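PDB 3DFI: pseudoaglycone deacetylase Dbv21 from Actinoplanes teichomyceticus, which probably removes the acetyl group from the pseudoaglycone of the glycopeptide antibiotic A40926, as a zinc-dependent deacetylase of the PIG-L family. Local coordinates for residues 27-32 / 213-218; 46-51 / 70-75; 132-137 / 168-173; 199-204 / 262-267; 222-227 / 239-244. All blocks are in the same frame, centred on the assembly; numbering follows the deposited sequence.

The five contacts are spread over one alpha-beta domain whose zinc ion is held by H16, D19 and H161. Contacts 1 and 5 share helix 213-223, and their centres lie about 15 Å apart. Contacts 3 and 4 touch directly, with L169 packing on L201 and V264; their centres are about 17 Å apart. Contact 2 comes nearest to contact 5, about 5 Å between nearest atoms, without touching it. It is about 37 Å from contact 4 between centres, on the opposite side of the chain's centre. The side chain of T168 in contact 3 and that of L240 in contact 5 are each about 13 Å from the zinc ion. Contact 1 lies away from this site.

Contact 1. Residues 27-32 / 213-218; sequences SLAQAE and EEARTR
R218 reaches from helix 213-223 across to E32 and A29 on helix 19-33. Its CB points toward that helix. CG lies anti to the carbonyl carbon, and the chain then bends at chi3 (80°), which places NE. NE is hydrogen-bonded elsewhere in the structure. NH1 donates to the backbone O of Q85 on helix 71-86, and is also 3.6 Å from E32 OE2. NH2 turns to E32 and donates to OE2 at 3.2 Å in a salt bridge. The N-H...O angle is 154°, and OE2 is met from above the carboxylate plane. NH2 is also 3.5 Å from A29 O, but the angle is too poor for a hydrogen bond.

Helix 19-33 follows the first strand of the sheet, 9-14, and helix 213-223 follows edge strand 201-210. They meet here with alanine against alanine. The axes of segments 27-32 and 213-218 run at 127° to each other and approach to 8.2 Å. A29 CB and A215 CB are 4.2 Å apart, and both residues are buried. A215 CB also packs against Q30 CB at 4.0 Å. L86 of helix 71-86 touches both A29 and R218.

Contact 2. Residues 46-51 / 70-75; sequences GSAAPP and DAPLRR
D70 has its CG anti to the backbone N (chi1 -171°), on the way to A48 and A49. A chi2 of -39° then sets the two oxygens to different tasks. OD1 accepts from L73 N at 3.1 Å, with an N-H...O angle of 162°. It is met from above the carboxylate plane. This is the N-cap bond of helix 71-86. OD2 lies against A49, 3.8 Å from its CB.

Two residues on, P72 turns its ring toward the loop after strand 37-42. P72 CD is 3.3 Å from A48 O, and P72 CB is 3.5 Å from G46 O. The ring also meets A48 CB through CG, at 4.3 Å. P50 CD packs near D70 CB at 4.2 Å. No hydrogen bond joins the two segments directly. Y52 links them instead: its OH is hydrogen-bonded to both A48 O and A71 N. The contact thus joins the first turn of helix 71-86 to a loop whose G46 lies about 10 Å from the side chain of the zinc ligand H16.

A48 O and D70 OD1 are 3.5 Å apart, and both are acceptors. They probably repel each other slightly. The L73 N-H and the helix N-terminus would offset the charge on D70, while Y52 OH satisfies A48 O.

Contact 3. Residues 132-137 / 168-173; sequences AIREDI and TLLAAR
The guanidinium of R134 has L170 CB over one face, with NH2 4.0 Å from that carbon. A171 N approaches obliquely. The chain of R134 is extended from CG to NE, with CG anti to the backbone N (chi1 177°). It crosses L170 at about a right angle. CD makes the nearest approach, 3.6 Å from L170 CB, and NH2 reaches L170 CD2 at 3.8 Å. The charged end is held elsewhere: NE makes a salt bridge with E138, one turn further along the same helix. Across to helix 159-174, the arginine therefore contributes mainly packing.

I137 packs against A171 and T168. Its CG2 is 3.6 Å from A171 CB. Its CD1 is 3.4 Å from T168 OG1, and the two side chains cross at about a right angle. T168 OG1 is hydrogen-bonded to T164 O within its own helix, which satisfies this buried hydroxyl.

The axes of segments 132-137 and 168-173 approach to 8.5 Å at a crossing angle of -38°. T168 also touches strand 148-152 at V149 and T151. Helix 126-144, strand 148-152 and helix 159-174 follow one another in the chain. With parallel strands in the order 3-2-1-4-5, this topology is consistent with the Rossmann-like fold of the PIG-L family.

Contact 4. Residues 199-204 / 262-267; sequences DGLRLG and WPVIRY
L203 CD1 sits over one face of the W262 indole, near one end of this antiparallel strand pair. L203 CD1 lies 3.9 Å from the centroid of the W262 five-membered ring, almost on its normal, in a CH-pi contact. G204 O approaches the same ring in its plane, at the edge, 3.4 Å from CD1. The leucine and indole side chains cross obliquely.

On the face with R202 and I265, the two side chains lie against each other. I265 CG1 sits over one face of the R202 guanidinium, offset toward the rim. I265 CD1 comes 3.3 Å from R202 NE. Both chains start from the crowded position between backbone N and carbonyl carbon (chi1 82° for R202, 52° for I265). R202 NH1 reaches Y267 CD1 at 3.5 Å. It meets the ring obliquely, although the guanidinium and phenol planes differ by 12°.

At the far end, Y267 lays its ring on G200. G200 CA is 3.8 Å from the ring centroid, in a second CH-pi contact. On the face with L201, V264 and L203, L201 CD2 packs on R266 CG at 3.7 Å. L201 and V264 also rest on L169 of helix 159-174.

R202 and I265 form a hydrogen-bonded pair through both backbone N-H groups, at 3.1 Å (R202 N to I265 O) and 3.0 Å (I265 N to R202 O). G204 N also donates to P263 O. L201-R266 and L203-V264 are non-hydrogen-bonded pairs. This antiparallel pair, with 201-210 outermost, extends the otherwise parallel sheet of the alpha-beta domain past strand 179-182.

Contact 5. Residues 222-227 / 239-244; sequences AMKHYA and NLFAKL
M223 puts its methyl group among three side chains of helix 240-251: L240, F241 and L244. M223 and F241 form a Met-aromatic contact in the helical layer of the alpha-beta domain. M223 CE is 3.6 Å from F241 CE2 and also 3.6 Å from L240 CD2. SD lies 5.2 Å from the centroid of the F241 ring and well off its normal, so the sulfur approaches obliquely. M223 and F241 reach toward each other tip to tip, as do M223 and L244. K224 adds an aliphatic touch: its CG is 4.0 Å from F241 CZ, and the two side chains cross at about a right angle.

The reach of M223 follows from its shape. CG is anti to the carbonyl carbon, and the chain bends at chi3 (57°), which turns CE toward the helix. A type I turn from M223 to Y226 follows, with Y226 N bonded to M223 O.

Further out, V21 and L22 of helix 19-33 touch M223. That helix also carries D19, a zinc ligand whose side chain is about 10 Å from that of M223. The F220 ring meets that of F241, with the planes at about 40°. The tightest carbon pair across the contact is M223 CE to L244 CD1, at 3.5 Å.

Contact 1. Residues 27-32 / 213-218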
# COMPACT_ATOMS: atom_id res chain seq x y z
N SER A 27 6.58 -1.42 -9.82
CA SER A 27 6.10 -0.33 -10.70
C SER A 27 6.62 1.02 -10.18
O SER A 27 6.96 1.91 -10.96
CB SER A 27 4.58 -0.28 -10.74
OG SER A 27 4.04 -1.44 -11.34
N LEU A 28 6.72 1.15 -8.86
CA LEU A 28 7.27 2.37 -8.27
C LEU A 28 8.75 2.50 -8.60
O LEU A 28 9.20 3.58 -9.03
CB LEU A 28 7.04 2.42 -6.76
CG LEU A 28 5.58 2.51 -6.29
CD1 LEU A 28 5.51 2.58 -4.74
CD2 LEU A 28 4.86 3.68 -6.89
N ALA A 29 9.50 1.41 -8.39
CA ALA A 29 10.92 1.32 -8.76
C ALA A 29 11.11 1.63 -10.24
O ALA A 29 12.05 2.36 -10.60
CB ALA A 29 11.44 -0.06 -8.45
N GLN A 30 10.26 1.05 -11.08
CA GLN A 30 10.34 1.27 -12.54
C GLN A 30 10.03 2.72 -12.91
O GLN A 30 10.62 3.27 -13.86
CB GLN A 30 9.38 0.35 -13.30
CG GLN A 30 9.51 0.45 -14.83
CD GLN A 30 10.79 -0.17 -15.35
OE1 GLN A 30 11.63 0.50 -15.95
NE2 GLN A 30 10.96 -1.47 -15.10
N ALA A 31 9.09 3.34 -12.18
CA ALA A 31 8.78 4.76 -12.42
C ALA A 31 10.00 5.62 -12.11
O ALA A 31 10.33 6.51 -12.87
CB ALA A 31 7.57 5.21 -11.61
N GLU A 32 10.68 5.32 -11.00
CA GLU A 32 11.88 6.05 -10.61
C GLU A 32 13.05 5.83 -11.59
O GLU A 32 13.76 6.78 -11.97
CB GLU A 32 12.28 5.71 -9.17
CG GLU A 32 13.34 6.63 -8.57
CD GLU A 32 14.75 6.04 -8.62
OE1 GLU A 32 15.64 6.58 -7.92
OE2 GLU A 32 14.98 5.04 -9.33
N GLU A 213 13.96 -6.54 -15.10
CA GLU A 213 14.47 -7.36 -14.00
C GLU A 213 15.00 -6.58 -12.80
O GLU A 213 14.84 -7.02 -11.67
CB GLU A 213 15.46 -8.44 -14.46
CG GLU A 213 16.27 -8.13 -15.70
CD GLU A 213 16.66 -9.39 -16.47
OE1 GLU A 213 16.48 -9.41 -17.71
OE2 GLU A 213 17.14 -10.35 -15.83
N GLU A 214 15.58 -5.41 -13.03
CA GLU A 214 16.09 -4.65 -11.90
C GLU A 214 14.98 -4.07 -11.02
O GLU A 214 15.14 -4.00 -9.80
CB GLU A 214 17.12 -3.58 -12.33
CG GLU A 214 16.64 -2.14 -12.27
CD GLU A 214 17.77 -1.16 -11.95
OE1 GLU A 214 18.21 -0.42 -12.87
OE2 GLU A 214 18.21 -1.13 -10.78
N ALA A 215 13.84 -3.69 -11.63
CA ALA A 215 12.71 -3.18 -10.85
C ALA A 215 12.16 -4.27 -9.92
O ALA A 215 11.84 -3.99 -8.76
CB ALA A 215 11.62 -2.63 -11.76
N ARG A 216 12.09 -5.51 -10.42
CA ARG A 216 11.64 -6.65 -9.61
C ARG A 216 12.64 -6.97 -8.50
O ARG A 216 12.26 -7.23 -7.36
CB ARG A 216 11.39 -7.87 -10.49
CG ARG A 216 11.20 -9.20 -9.76
CD ARG A 216 11.57 -10.34 -10.69
NE ARG A 216 11.78 -11.63 -10.02
CZ ARG A 216 12.82 -11.95 -9.25
NH1 ARG A 216 12.89 -13.16 -8.73
NH2 ARG A 216 13.78 -11.06 -8.96
N THR A 217 13.93 -6.96 -8.85
CA THR A 217 15.01 -7.15 -7.88
C THR A 217 14.94 -6.07 -6.79
O THR A 217 15.02 -6.38 -5.58
CB THR A 217 16.39 -7.22 -8.60
OG1 THR A 217 16.45 -8.43 -9.36
CG2 THR A 217 17.56 -7.23 -7.62
N ARG A 218 14.75 -4.82 -7.19
CA ARG A 218 14.62 -3.74 -6.21
C ARG A 218 13.38 -3.88 -5.32
O ARG A 218 13.45 -3.60 -4.12
CB ARG A 218 14.65 -2.37 -6.88
CG ARG A 218 16.02 -2.03 -7.47
CD ARG A 218 15.91 -0.75 -8.26
NE ARG A 218 15.94 0.40 -7.37
CZ ARG A 218 15.53 1.62 -7.68
NH1 ARG A 218 15.63 2.58 -6.78
NH2 ARG A 218 15.00 1.88 -8.87

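Contact 2. Residues 46-51 / 70-75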
# COMPACT_ATOMS: atom_id res chain seq x y z
N GLY A 46 0.80 6.41 12.61
CA GLY A 46 0.79 7.21 13.84
C GLY A 46 1.55 6.63 15.01
O GLY A 46 1.87 5.43 15.06
N SER A 47 1.87 7.49 15.97
CA SER A 47 2.71 7.13 17.11
C SER A 47 1.92 6.50 18.25
O SER A 47 0.80 6.95 18.58
CB SER A 47 3.42 8.37 17.65
OG SER A 47 4.63 8.60 16.96
N ALA A 48 2.54 5.50 18.88
CA ALA A 48 2.14 4.95 20.18
C ALA A 48 3.37 4.30 20.80
O ALA A 48 3.91 3.34 20.23
CB ALA A 48 1.01 3.93 20.04
N ALA A 49 3.82 4.83 21.94
CA ALA A 49 4.96 4.27 22.68
C ALA A 49 4.49 3.26 23.73
O ALA A 49 3.29 3.23 24.05
CB ALA A 49 5.76 5.40 23.35
N PRO A 50 5.43 2.46 24.29
CA PRO A 50 5.09 1.55 25.38
C PRO A 50 4.71 2.38 26.62
O PRO A 50 5.22 3.50 26.76
CB PRO A 50 6.40 0.79 25.65
CG PRO A 50 7.24 1.02 24.46
CD PRO A 50 6.87 2.38 23.96
N PRO A 51 3.89 1.82 27.53
CA PRO A 51 3.41 0.43 27.56
C PRO A 51 2.16 0.19 26.72
O PRO A 51 1.39 1.12 26.48
CB PRO A 51 3.11 0.19 29.05
CG PRO A 51 2.98 1.57 29.68
CD PRO A 51 3.34 2.61 28.65
N ASP A 70 9.34 0.33 21.03
CA ASP A 70 8.35 1.19 20.34
C ASP A 70 8.07 0.59 18.97
O ASP A 70 8.88 0.72 18.03
CB ASP A 70 8.90 2.62 20.24
CG ASP A 70 7.86 3.63 19.73
OD1 ASP A 70 7.07 3.32 18.84
OD2 ASP A 70 7.85 4.77 20.23
N ALA A 71 6.93 -0.09 18.84
CA ALA A 71 6.60 -0.79 17.60
C ALA A 71 6.32 0.09 16.37
O ALA A 71 6.90 -0.15 15.30
CB ALA A 71 5.45 -1.78 17.82
N PRO A 72 5.42 1.08 16.49
CA PRO A 72 5.21 1.95 15.32
C PRO A 72 6.51 2.63 14.84
O PRO A 72 6.74 2.73 13.64
CB PRO A 72 4.20 2.97 15.81
CG PRO A 72 3.49 2.29 16.94
CD PRO A 72 4.55 1.46 17.62
N LEU A 73 7.37 3.04 15.78
CA LEU A 73 8.70 3.56 15.42
C LEU A 73 9.53 2.53 14.63
O LEU A 73 10.03 2.83 13.55
CB LEU A 73 9.45 4.04 16.66
CG LEU A 73 10.88 4.57 16.45
CD1 LEU A 73 10.87 5.86 15.59
CD2 LEU A 73 11.60 4.80 17.80
N ARG A 74 9.71 1.33 15.18
CA ARG A 74 10.35 0.25 14.42
C ARG A 74 9.81 0.14 12.98
O ARG A 74 10.58 0.10 12.01
CB ARG A 74 10.18 -1.09 15.15
CG ARG A 74 10.86 -2.33 14.47
CD ARG A 74 12.34 -2.53 14.96
NE ARG A 74 13.14 -1.33 14.70
CZ ARG A 74 13.75 -1.07 13.54
NH1 ARG A 74 14.41 0.07 13.39
NH2 ARG A 74 13.71 -1.93 12.54
N ARG A 75 8.49 0.12 12.84
CA ARG A 75 7.83 -0.02 11.53
C ARG A 75 8.04 1.19 10.62
O ARG A 75 8.23 1.05 9.41
CB ARG A 75 6.35 -0.32 11.72
CG ARG A 75 6.08 -1.70 12.36
CD ARG A 75 4.62 -2.10 12.21
NE ARG A 75 4.19 -2.26 10.81
CZ ARG A 75 2.93 -2.53 10.46
NH1 ARG A 75 2.02 -2.67 11.40
NH2 ARG A 75 2.58 -2.67 9.19

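Contact 3. Residues 132-137 / 168-173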
# COMPACT_ATOMS: atom_id res chain seq x y z
N ALA A 132 -11.78 12.27 8.02
CA ALA A 132 -10.51 12.71 8.60
C ALA A 132 -9.33 12.31 7.72
O ALA A 132 -8.42 13.12 7.50
CB ALA A 132 -10.32 12.12 10.02
N ILE A 133 -9.34 11.07 7.24
CA ILE A 133 -8.31 10.60 6.35
C ILE A 133 -8.32 11.39 5.04
O ILE A 133 -7.27 11.83 4.58
CB ILE A 133 -8.46 9.08 6.04
CG1 ILE A 133 -8.25 8.23 7.30
CG2 ILE A 133 -7.49 8.65 4.93
CD1 ILE A 133 -8.55 6.75 7.07
N ARG A 134 -9.50 11.57 4.45
CA ARG A 134 -9.66 12.35 3.22
C ARG A 134 -9.01 13.77 3.30
O ARG A 134 -8.34 14.20 2.35
CB ARG A 134 -11.14 12.46 2.85
CG ARG A 134 -11.42 13.33 1.62
CD ARG A 134 -12.90 13.70 1.47
NE ARG A 134 -13.08 14.73 0.46
CZ ARG A 134 -14.26 15.11 -0.07
NH1 ARG A 134 -14.28 16.09 -0.97
NH2 ARG A 134 -15.40 14.53 0.28
N GLU A 135 -9.24 14.49 4.40
CA GLU A 135 -8.67 15.84 4.60
C GLU A 135 -7.14 15.81 4.49
O GLU A 135 -6.55 16.62 3.79
CB GLU A 135 -8.99 16.35 6.00
CG GLU A 135 -10.19 17.18 6.19
CD GLU A 135 -10.17 17.84 7.56
OE1 GLU A 135 -10.20 19.10 7.63
OE2 GLU A 135 -10.10 17.11 8.57
N ASP A 136 -6.53 14.87 5.20
CA ASP A 136 -5.08 14.67 5.18
C ASP A 136 -4.54 14.26 3.81
O ASP A 136 -3.44 14.67 3.43
CB ASP A 136 -4.68 13.63 6.23
CG ASP A 136 -4.77 14.16 7.64
OD1 ASP A 136 -5.41 15.22 7.90
OD2 ASP A 136 -4.15 13.52 8.52
N ILE A 137 -5.29 13.42 3.08
CA ILE A 137 -4.92 13.07 1.70
C ILE A 137 -5.04 14.28 0.76
O ILE A 137 -4.18 14.49 -0.09
CB ILE A 137 -5.73 11.85 1.15
CG1 ILE A 137 -5.36 10.57 1.91
CG2 ILE A 137 -5.40 11.58 -0.33
CD1 ILE A 137 -6.34 9.46 1.65
N THR A 168 -9.29 8.07 -0.36
CA THR A 168 -8.46 8.43 -1.50
C THR A 168 -9.32 8.72 -2.74
O THR A 168 -9.07 9.69 -3.46
CB THR A 168 -7.38 7.36 -1.83
OG1 THR A 168 -6.60 7.05 -0.67
CG2 THR A 168 -6.45 7.87 -2.96
N LEU A 169 -10.36 7.92 -2.95
CA LEU A 169 -11.28 8.18 -4.09
C LEU A 169 -11.94 9.56 -4.03
O LEU A 169 -12.02 10.27 -5.04
CB LEU A 169 -12.36 7.09 -4.18
CG LEU A 169 -11.85 5.72 -4.66
CD1 LEU A 169 -12.78 4.60 -4.17
CD2 LEU A 169 -11.75 5.69 -6.20
N LEU A 170 -12.41 9.93 -2.85
CA LEU A 170 -12.97 11.27 -2.61
C LEU A 170 -11.94 12.41 -2.79
O LEU A 170 -12.23 13.46 -3.39
CB LEU A 170 -13.58 11.33 -1.20
CG LEU A 170 -14.91 10.60 -0.99
CD1 LEU A 170 -15.18 10.40 0.49
CD2 LEU A 170 -16.07 11.34 -1.67
N ALA A 171 -10.74 12.21 -2.26
CA ALA A 171 -9.71 13.24 -2.28
C ALA A 171 -9.16 13.50 -3.69
O ALA A 171 -9.03 14.65 -4.10
CB ALA A 171 -8.57 12.91 -1.29
N ALA A 172 -8.83 12.43 -4.42
CA ALA A 172 -8.34 12.54 -5.81
C ALA A 172 -9.39 13.12 -6.78
O ALA A 172 -9.05 13.85 -7.71
CB ALA A 172 -7.81 11.18 -6.33
N ARG A 173 -10.66 12.79 -6.56
CA ARG A 173 -11.76 13.32 -7.36
C ARG A 173 -11.98 14.80 -7.08
O ARG A 173 -12.26 15.58 -8.00
CB ARG A 173 -13.05 12.53 -7.10
CG ARG A 173 -14.26 12.94 -7.97
CD ARG A 173 -15.55 12.18 -7.60
NE ARG A 173 -15.36 10.72 -7.65
CZ ARG A 173 -15.55 9.90 -6.62
NH1 ARG A 173 -15.99 10.39 -5.46
NH2 ARG A 173 -15.30 8.60 -6.74

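Contact 4. Residues 199-204 / 262-267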
# COMPACT_ATOMS: atom_id res chain seq x y z
N ASP A 199 -20.98 3.04 -3.72
CA ASP A 199 -22.09 3.09 -4.68
C ASP A 199 -21.78 4.01 -5.86
O ASP A 199 -21.07 5.00 -5.68
CB ASP A 199 -23.35 3.58 -3.95
CG ASP A 199 -24.05 2.47 -3.16
OD1 ASP A 199 -23.72 1.28 -3.36
OD2 ASP A 199 -24.95 2.79 -2.35
N GLY A 200 -22.29 3.69 -7.05
CA GLY A 200 -22.01 4.49 -8.24
C GLY A 200 -20.63 4.29 -8.88
O GLY A 200 -20.32 4.91 -9.91
N LEU A 201 -19.82 3.42 -8.29
CA LEU A 201 -18.49 3.10 -8.82
C LEU A 201 -18.36 1.63 -9.24
O LEU A 201 -18.95 0.74 -8.61
CB LEU A 201 -17.39 3.42 -7.77
CG LEU A 201 -17.30 4.80 -7.10
CD1 LEU A 201 -16.06 4.84 -6.19
CD2 LEU A 201 -17.18 5.91 -8.13
N ARG A 202 -17.58 1.38 -10.29
CA ARG A 202 -17.12 0.01 -10.63
C ARG A 202 -15.70 0.08 -11.21
O ARG A 202 -15.23 1.15 -11.61
CB ARG A 202 -18.09 -0.76 -11.54
CG ARG A 202 -17.98 -0.45 -13.02
CD ARG A 202 -18.88 -1.28 -13.94
NE ARG A 202 -18.77 -0.73 -15.29
CZ ARG A 202 -19.58 0.19 -15.82
NH1 ARG A 202 -20.66 0.60 -15.17
NH2 ARG A 202 -19.33 0.65 -17.03
N LEU A 203 -15.00 -1.05 -11.22
CA LEU A 203 -13.64 -1.12 -11.74
C LEU A 203 -13.66 -1.15 -13.26
O LEU A 203 -14.49 -1.83 -13.86
CB LEU A 203 -12.90 -2.39 -11.23
CG LEU A 203 -12.67 -2.51 -9.71
CD1 LEU A 203 -12.06 -3.88 -9.38
CD2 LEU A 203 -11.80 -1.40 -9.14
N GLY A 204 -12.72 -0.43 -13.88
CA GLY A 204 -12.53 -0.56 -15.33
C GLY A 204 -11.83 -1.87 -15.61
O GLY A 204 -11.72 -2.71 -14.70
N TRP A 262 -6.35 -1.22 -11.55
CA TRP A 262 -7.57 -0.91 -12.30
C TRP A 262 -7.88 0.58 -12.26
O TRP A 262 -7.68 1.23 -11.22
CB TRP A 262 -8.80 -1.61 -11.71
CG TRP A 262 -8.84 -3.08 -11.63
CD1 TRP A 262 -9.51 -3.94 -12.46
CD2 TRP A 262 -8.22 -3.91 -10.62
NE1 TRP A 262 -9.34 -5.23 -12.04
CE2 TRP A 262 -8.56 -5.24 -10.91
CE3 TRP A 262 -7.43 -3.64 -9.49
CZ2 TRP A 262 -8.12 -6.31 -10.13
CZ3 TRP A 262 -6.99 -4.70 -8.71
CH2 TRP A 262 -7.33 -6.03 -9.04
N PRO A 263 -8.42 1.12 -13.38
CA PRO A 263 -8.97 2.47 -13.30
C PRO A 263 -10.39 2.38 -12.71
O PRO A 263 -10.95 1.29 -12.61
CB PRO A 263 -9.03 2.92 -14.76
CG PRO A 263 -9.22 1.67 -15.54
CD PRO A 263 -8.58 0.54 -14.74
N VAL A 264 -10.97 3.52 -12.35
CA VAL A 264 -12.27 3.51 -11.71
C VAL A 264 -13.23 4.32 -12.55
O VAL A 264 -12.91 5.42 -12.98
CB VAL A 264 -12.20 4.07 -10.27
CG1 VAL A 264 -13.56 4.04 -9.59
CG2 VAL A 264 -11.21 3.25 -9.45
N ILE A 265 -14.40 3.75 -12.79
CA ILE A 265 -15.40 4.41 -13.56
C ILE A 265 -16.57 4.77 -12.63
O ILE A 265 -17.07 3.94 -11.87
CB ILE A 265 -15.80 3.57 -14.85
CG1 ILE A 265 -16.18 2.14 -14.54
CG2 ILE A 265 -14.61 3.39 -15.78
CD1 ILE A 265 -16.19 1.25 -15.83
N ARG A 266 -16.99 6.03 -12.68
CA ARG A 266 -18.13 6.47 -11.91
C ARG A 266 -19.39 6.49 -12.80
O ARG A 266 -19.64 7.46 -13.52
CB ARG A 266 -17.83 7.84 -11.31
CG ARG A 266 -18.85 8.38 -10.36
CD ARG A 266 -18.64 9.88 -10.30
NE ARG A 266 -18.67 10.41 -8.96
CZ ARG A 266 -18.78 11.70 -8.65
NH1 ARG A 266 -18.82 12.03 -7.39
NH2 ARG A 266 -18.89 12.65 -9.59
N TYR A 267 -20.18 5.42 -12.77
CA TYR A 267 -21.42 5.41 -13.56
C TYR A 267 -22.54 6.28 -12.97
O TYR A 267 -23.46 6.62 -13.68
CB TYR A 267 -21.92 3.99 -13.83
CG TYR A 267 -22.17 3.18 -12.59
CD1 TYR A 267 -21.20 2.30 -12.12
CD2 TYR A 267 -23.37 3.29 -11.88
CE1 TYR A 267 -21.40 1.56 -10.97
CE2 TYR A 267 -23.59 2.55 -10.73
CZ TYR A 267 -22.60 1.68 -10.28
OH TYR A 267 -22.79 0.94 -9.14
O HOH W 1 -21.05 -1.75 -9.45

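Contact 5. Residues 222-227 / 239-244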
# COMPACT_ATOMS: atom_id res chain seq x y z
N ALA A 222 13.65 -4.38 -1.24
CA ALA A 222 12.89 -3.46 -0.41
C ALA A 222 11.96 -4.18 0.58
O ALA A 222 11.87 -3.78 1.74
CB ALA A 222 12.10 -2.47 -1.29
N MET A 223 11.26 -5.23 0.11
CA MET A 223 10.36 -6.02 0.96
C MET A 223 11.03 -6.64 2.21
O MET A 223 10.39 -6.76 3.26
CB MET A 223 9.69 -7.14 0.17
CG MET A 223 8.60 -6.68 -0.80
SD MET A 223 8.12 -8.02 -1.91
CE MET A 223 7.64 -9.24 -0.69
N LYS A 224 12.30 -7.03 2.07
CA LYS A 224 13.09 -7.60 3.17
C LYS A 224 13.18 -6.65 4.37
O LYS A 224 13.32 -7.10 5.51
CB LYS A 224 14.49 -7.97 2.70
CG LYS A 224 14.52 -9.07 1.66
CD LYS A 224 15.93 -9.35 1.18
CE LYS A 224 15.91 -10.30 -0.02
NZ LYS A 224 17.29 -10.75 -0.37
N HIS A 225 13.06 -5.34 4.12
CA HIS A 225 13.16 -4.37 5.21
C HIS A 225 12.00 -4.41 6.20
O HIS A 225 12.20 -4.10 7.38
CB HIS A 225 13.44 -2.97 4.70
CG HIS A 225 14.87 -2.76 4.35
ND1 HIS A 225 15.88 -2.81 5.30
CD2 HIS A 225 15.49 -2.53 3.16
CE1 HIS A 225 17.04 -2.61 4.71
NE2 HIS A 225 16.84 -2.45 3.42
N TYR A 226 10.82 -4.83 5.76
CA TYR A 226 9.67 -4.95 6.66
C TYR A 226 9.69 -6.28 7.41
O TYR A 226 8.78 -7.09 7.28
CB TYR A 226 8.37 -4.84 5.88
CG TYR A 226 8.18 -3.54 5.15
CD1 TYR A 226 7.78 -2.39 5.83
CD2 TYR A 226 8.37 -3.47 3.77
CE1 TYR A 226 7.58 -1.16 5.14
CE2 TYR A 226 8.16 -2.26 3.07
CZ TYR A 226 7.77 -1.11 3.76
OH TYR A 226 7.55 0.10 3.08
N ALA A 227 10.70 -6.45 8.26
CA ALA A 227 11.04 -7.75 8.83
C ALA A 227 9.98 -8.16 9.84
O ALA A 227 9.75 -9.33 10.11
CB ALA A 227 12.37 -7.66 9.52
N ASN A 239 5.32 -18.87 0.92
CA ASN A 239 6.22 -18.97 -0.23
C ASN A 239 6.61 -17.60 -0.73
O ASN A 239 6.90 -17.46 -1.91
CB ASN A 239 5.61 -19.87 -1.39
N LEU A 240 6.70 -16.61 0.18
CA LEU A 240 6.39 -15.24 -0.21
C LEU A 240 6.95 -14.83 -1.57
O LEU A 240 6.17 -14.59 -2.49
CB LEU A 240 6.69 -14.20 0.88
CG LEU A 240 6.20 -12.81 0.55
CD1 LEU A 240 4.67 -12.82 0.31
CD2 LEU A 240 6.60 -11.83 1.64
N PHE A 241 8.28 -14.79 -1.71
CA PHE A 241 8.89 -14.34 -2.97
C PHE A 241 8.54 -15.25 -4.15
O PHE A 241 8.19 -14.77 -5.22
CB PHE A 241 10.41 -14.18 -2.83
CG PHE A 241 10.80 -13.11 -1.84
CD1 PHE A 241 11.49 -13.44 -0.69
CD2 PHE A 241 10.47 -11.78 -2.06
CE1 PHE A 241 11.86 -12.46 0.24
CE2 PHE A 241 10.84 -10.79 -1.14
CZ PHE A 241 11.52 -11.14 0.01
N ALA A 242 8.66 -16.56 -3.94
CA ALA A 242 8.17 -17.55 -4.91
C ALA A 242 6.67 -17.34 -5.25
O ALA A 242 6.29 -17.27 -6.42
CB ALA A 242 8.42 -18.96 -4.40
N LYS A 243 5.85 -17.19 -4.21
CA LYS A 243 4.41 -17.00 -4.37
C LYS A 243 4.12 -15.76 -5.24
O LYS A 243 3.27 -15.80 -6.15
CB LYS A 243 3.76 -16.87 -2.99
CG LYS A 243 2.23 -16.87 -2.97
CD LYS A 243 1.65 -18.30 -3.12
CE LYS A 243 0.12 -18.28 -3.19
NZ LYS A 243 -0.48 -19.58 -3.65
N LEU A 244 4.85 -14.68 -4.98
CA LEU A 244 4.70 -13.44 -5.74
C LEU A 244 5.13 -13.60 -7.21
O LEU A 244 4.49 -13.05 -8.09
CB LEU A 244 5.46 -12.28 -5.09
CG LEU A 244 4.97 -11.73 -3.74
CD1 LEU A 244 5.73 -10.45 -3.36
CD2 LEU A 244 3.45 -11.46 -3.71